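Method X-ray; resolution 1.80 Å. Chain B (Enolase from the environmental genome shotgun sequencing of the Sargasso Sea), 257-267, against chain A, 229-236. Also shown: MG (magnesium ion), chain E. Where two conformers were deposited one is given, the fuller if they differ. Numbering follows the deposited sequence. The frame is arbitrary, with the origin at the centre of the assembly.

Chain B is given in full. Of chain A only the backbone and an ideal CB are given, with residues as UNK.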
# COMPACT_ATOMS: atom_id res chain seq x y z
N LEU B 257 -11.52 2.91 -1.07
CA LEU B 257 -12.57 3.89 -0.88
C LEU B 257 -12.32 4.85 0.27
O LEU B 257 -12.64 6.02 0.16
CB LEU B 257 -13.93 3.20 -0.69
CG LEU B 257 -14.47 2.53 -1.96
CD1 LEU B 257 -15.77 1.79 -1.61
CD2 LEU B 257 -14.69 3.53 -3.07
N VAL B 258 -11.80 4.34 1.38
CA VAL B 258 -11.69 5.17 2.59
C VAL B 258 -10.84 6.41 2.36
O VAL B 258 -11.20 7.52 2.79
CB VAL B 258 -11.14 4.35 3.79
CG1 VAL B 258 -11.01 5.23 5.02
CG2 VAL B 258 -12.07 3.15 4.09
N HIS B 259 -9.71 6.24 1.67
CA HIS B 259 -8.86 7.40 1.39
C HIS B 259 -9.62 8.45 0.57
O HIS B 259 -9.59 9.63 0.89
CB HIS B 259 -7.59 6.99 0.62
CG HIS B 259 -6.80 8.16 0.15
ND1 HIS B 259 -6.03 8.93 1.00
CD2 HIS B 259 -6.72 8.75 -1.07
CE1 HIS B 259 -5.48 9.92 0.31
NE2 HIS B 259 -5.90 9.84 -0.94
N PHE B 260 -10.32 8.01 -0.48
CA PHE B 260 -10.96 8.97 -1.36
C PHE B 260 -12.17 9.60 -0.67
O PHE B 260 -12.50 10.76 -0.89
CB PHE B 260 -11.31 8.30 -2.70
CG PHE B 260 -10.10 8.05 -3.55
CD1 PHE B 260 -9.64 9.04 -4.41
CD2 PHE B 260 -9.37 6.87 -3.42
CE1 PHE B 260 -8.47 8.86 -5.19
CE2 PHE B 260 -8.19 6.68 -4.19
CZ PHE B 260 -7.75 7.69 -5.07
N ARG B 261 -12.79 8.86 0.22
CA ARG B 261 -13.90 9.44 1.00
C ARG B 261 -13.40 10.50 1.95
O ARG B 261 -14.09 11.48 2.20
CB ARG B 261 -14.65 8.33 1.74
CG ARG B 261 -15.51 7.53 0.79
CD ARG B 261 -16.03 6.27 1.43
NE ARG B 261 -16.98 5.57 0.58
CZ ARG B 261 -17.37 4.32 0.77
NH1 ARG B 261 -16.86 3.60 1.78
NH2 ARG B 261 -18.26 3.78 -0.04
N GLU B 262 -12.17 10.35 2.45
CA GLU B 262 -11.55 11.40 3.31
C GLU B 262 -11.23 12.65 2.47
O GLU B 262 -11.41 13.80 2.93
CB GLU B 262 -10.35 10.85 4.06
CG GLU B 262 -9.53 11.86 4.90
CD GLU B 262 -10.26 12.51 6.09
OE1 GLU B 262 -11.42 12.17 6.44
OE2 GLU B 262 -9.64 13.40 6.69
N LEU B 263 -10.82 12.43 1.22
CA LEU B 263 -10.56 13.56 0.30
C LEU B 263 -11.85 14.33 0.06
O LEU B 263 -11.84 15.56 0.01
CB LEU B 263 -10.01 13.07 -1.04
CG LEU B 263 -8.56 12.53 -1.00
CD1 LEU B 263 -8.27 11.98 -2.40
CD2 LEU B 263 -7.56 13.61 -0.60
N ILE B 264 -12.95 13.59 -0.09
CA ILE B 264 -14.25 14.22 -0.28
C ILE B 264 -14.64 15.01 0.99
O ILE B 264 -15.00 16.19 0.92
CB ILE B 264 -15.35 13.21 -0.62
CG1 ILE B 264 -15.10 12.62 -2.02
CG2 ILE B 264 -16.76 13.93 -0.47
CD1 ILE B 264 -16.01 11.46 -2.47
N SER B 265 -14.57 14.34 2.14
CA SER B 265 -14.91 14.98 3.42
C SER B 265 -14.17 16.28 3.65
O SER B 265 -14.73 17.23 4.23
CB SER B 265 -14.55 14.07 4.59
OG SER B 265 -15.38 12.94 4.59
N ARG B 266 -12.89 16.29 3.30
CA ARG B 266 -12.03 17.44 3.56
C ARG B 266 -11.92 18.45 2.42
O ARG B 266 -11.17 19.43 2.54
CB ARG B 266 -10.65 16.97 3.98
CG ARG B 266 -10.66 16.09 5.22
CD ARG B 266 -11.20 16.83 6.46
NE ARG B 266 -10.33 17.88 6.98
CZ ARG B 266 -10.54 18.55 8.12
NH1 ARG B 266 -11.61 18.30 8.88
NH2 ARG B 266 -9.67 19.46 8.52
N ASN B 267 -12.68 18.22 1.35
CA ASN B 267 -12.72 19.11 0.19
C ASN B 267 -11.29 19.32 -0.32
O ASN B 267 -10.87 20.45 -0.56
CB ASN B 267 -13.35 20.45 0.63
CG ASN B 267 -14.79 20.25 1.06
OD1 ASN B 267 -15.63 19.81 0.27
ND2 ASN B 267 -15.07 20.57 2.31
N UNK A 229 -12.13 3.28 14.51
CA UNK A 229 -12.54 3.54 13.13
C UNK A 229 -11.35 3.32 12.19
O UNK A 229 -10.22 3.22 12.63
CB UNK A 229 -13.09 4.96 12.98
N UNK A 230 -11.62 3.30 10.89
CA UNK A 230 -10.56 3.05 9.92
C UNK A 230 -9.47 4.13 10.03
O UNK A 230 -9.78 5.31 10.12
CB UNK A 230 -11.13 3.01 8.50
N UNK A 231 -8.21 3.71 10.01
CA UNK A 231 -7.09 4.64 10.22
C UNK A 231 -6.98 5.70 9.13
O UNK A 231 -6.37 6.74 9.33
CB UNK A 231 -5.78 3.86 10.30
N UNK A 232 -7.56 5.42 7.97
CA UNK A 232 -7.56 6.40 6.89
C UNK A 232 -8.70 7.40 6.98
O UNK A 232 -8.69 8.43 6.29
CB UNK A 232 -7.63 5.68 5.54
N UNK A 233 -9.70 7.09 7.81
CA UNK A 233 -10.83 8.01 8.00
C UNK A 233 -10.48 8.97 9.13
O UNK A 233 -10.94 8.81 10.26
CB UNK A 233 -12.12 7.25 8.31
N UNK A 234 -9.63 9.94 8.82
CA UNK A 234 -9.09 10.82 9.85
C UNK A 234 -10.23 11.65 10.46
O UNK A 234 -10.24 11.91 11.68
CB UNK A 234 -8.00 11.73 9.27
N UNK A 235 -11.18 12.04 9.61
CA UNK A 235 -12.35 12.79 10.08
C UNK A 235 -13.03 12.06 11.23
O UNK A 235 -13.35 12.68 12.26
CB UNK A 235 -13.34 13.01 8.94
N UNK A 236 -13.28 10.76 11.06
CA UNK A 236 -13.94 9.95 12.09
C UNK A 236 -13.06 9.73 13.30
O UNK A 236 -13.55 9.71 14.44
CB UNK A 236 -14.36 8.60 11.51
MG MG E . -17.08 19.41 -0.69

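Position 229 has extended backbone angles (-142/169), and nothing of chain B lies within 5.5 Å of its ideal CB; the interface sets no preference, and the residue is V229(A).

At 230 the CA-to-CB bond points toward the helix of chain B, and the ideal CB lies 4.1 Å from V258(B) CG1. A small apolar group would fit, as would a short polar one able to bind the turn that begins here. The residue is D230(A): its OD1 accepts from the backbone N of position 232 at 3.0 Å, bracing the type I turn, and OD1 also lies 3.5 Å from V258(B) CG1.

Position 231 points its ideal CB away from chain B. Its phi/psi of -65/-21 is open to most residues, so the glycine found, G231(A), is not demanded by the backbone angles.

Position 232 faces chain B squarely. Its ideal CB is 3.5 Å from V258(B) CG1, which is tight and closes the direction toward the valine methyl, so the side chain must leave CB on another side, and 4.4 Å from H259(B) N, in the first turn of the helix, where no earlier residue in the stretch supplies that amide with an acceptor. A longer acceptor such as Glu or Gln would suit, reaching past the valine toward the histidine. E232(A) does so (chi1 m, chi2 t). Its OE1 comes 3.2 Å from H259(B) CB, and the polar links run through water: water 1 donates to E232(A) OE2 (2.9 Å) and accepts from H259(B) N (3.0 Å), while water 2 joins E232(A) OE1 (2.8 Å) to H259(B) ND1 (2.6 Å).

Position 233 points sideways, its ideal CB 4.0 Å from V258(B) CG1. Phi/psi of -89/77 just before a helix suggests an N-cap: Ser, Thr, Asp or Asn. N233(A) OD1 accepts from the backbone N of position 236 at 3.1 Å, a capping bond; water 3 donates both to this OD1 and to E262(B) OE1, each at 2.7 Å.

At 234 the bond is sideways and the ideal CB is 3.5 Å from E262(B) OE2. An aliphatic chain that turns past the carboxylate is acceptable, an acid less so. I234(A) CB lies 3.6 Å from E262(B) OE2.

At 235 CA-to-CB points toward chain B, and the ideal CB sits a tight 3.3 Å from E262(B) OE1, calling for a small donor: Ser, or Thr if its methyl fits. S235(A) donates twice to E262(B) OE1, from OG at 2.6 Å and from N at 3.2 Å (154°). S235(A) OG also lies 3.7 Å from R266(B) CD.

Position 236 points sideways, with no chain B atom within 5.5 Å of its ideal CB, so many residues would serve; it is L236(A).

Chain A 229-236: VDGENISL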
# COMPACT_ATOMS: atom_id res chain seq x y z
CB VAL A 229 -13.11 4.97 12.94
CG1 VAL A 229 -14.34 5.20 13.86
CG2 VAL A 229 -12.07 6.01 13.22
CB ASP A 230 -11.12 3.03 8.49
CG ASP A 230 -10.15 2.40 7.51
OD1 ASP A 230 -9.17 3.07 7.15
OD2 ASP A 230 -10.39 1.24 7.08
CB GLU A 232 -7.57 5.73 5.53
CG GLU A 232 -6.25 5.04 5.21
CD GLU A 232 -6.22 4.56 3.79
OE1 GLU A 232 -5.94 5.36 2.88
OE2 GLU A 232 -6.47 3.36 3.58
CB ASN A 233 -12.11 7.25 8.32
CG ASN A 233 -13.38 8.14 8.20
OD1 ASN A 233 -13.30 9.36 8.28
ND2 ASN A 233 -14.51 7.52 7.96
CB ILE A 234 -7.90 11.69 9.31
CG1 ILE A 234 -6.81 10.77 8.70
CG2 ILE A 234 -7.30 12.55 10.42
CD1 ILE A 234 -5.59 11.50 8.18
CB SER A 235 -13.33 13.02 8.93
OG SER A 235 -12.72 13.87 7.98
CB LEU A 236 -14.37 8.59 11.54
CG LEU A 236 -15.83 8.42 11.14
CD1 LEU A 236 -16.14 9.26 9.91
CD2 LEU A 236 -16.14 6.94 10.90
O HOH W 1 -8.19 3.74 1.23
O HOH W 2 -5.23 8.00 3.31
O HOH W 3 -13.65 10.70 5.95
O HOH W 4 -14.09 16.38 8.13
O HOH W 5 -17.67 19.60 -2.66
O HOH W 6 -18.28 21.18 -0.08
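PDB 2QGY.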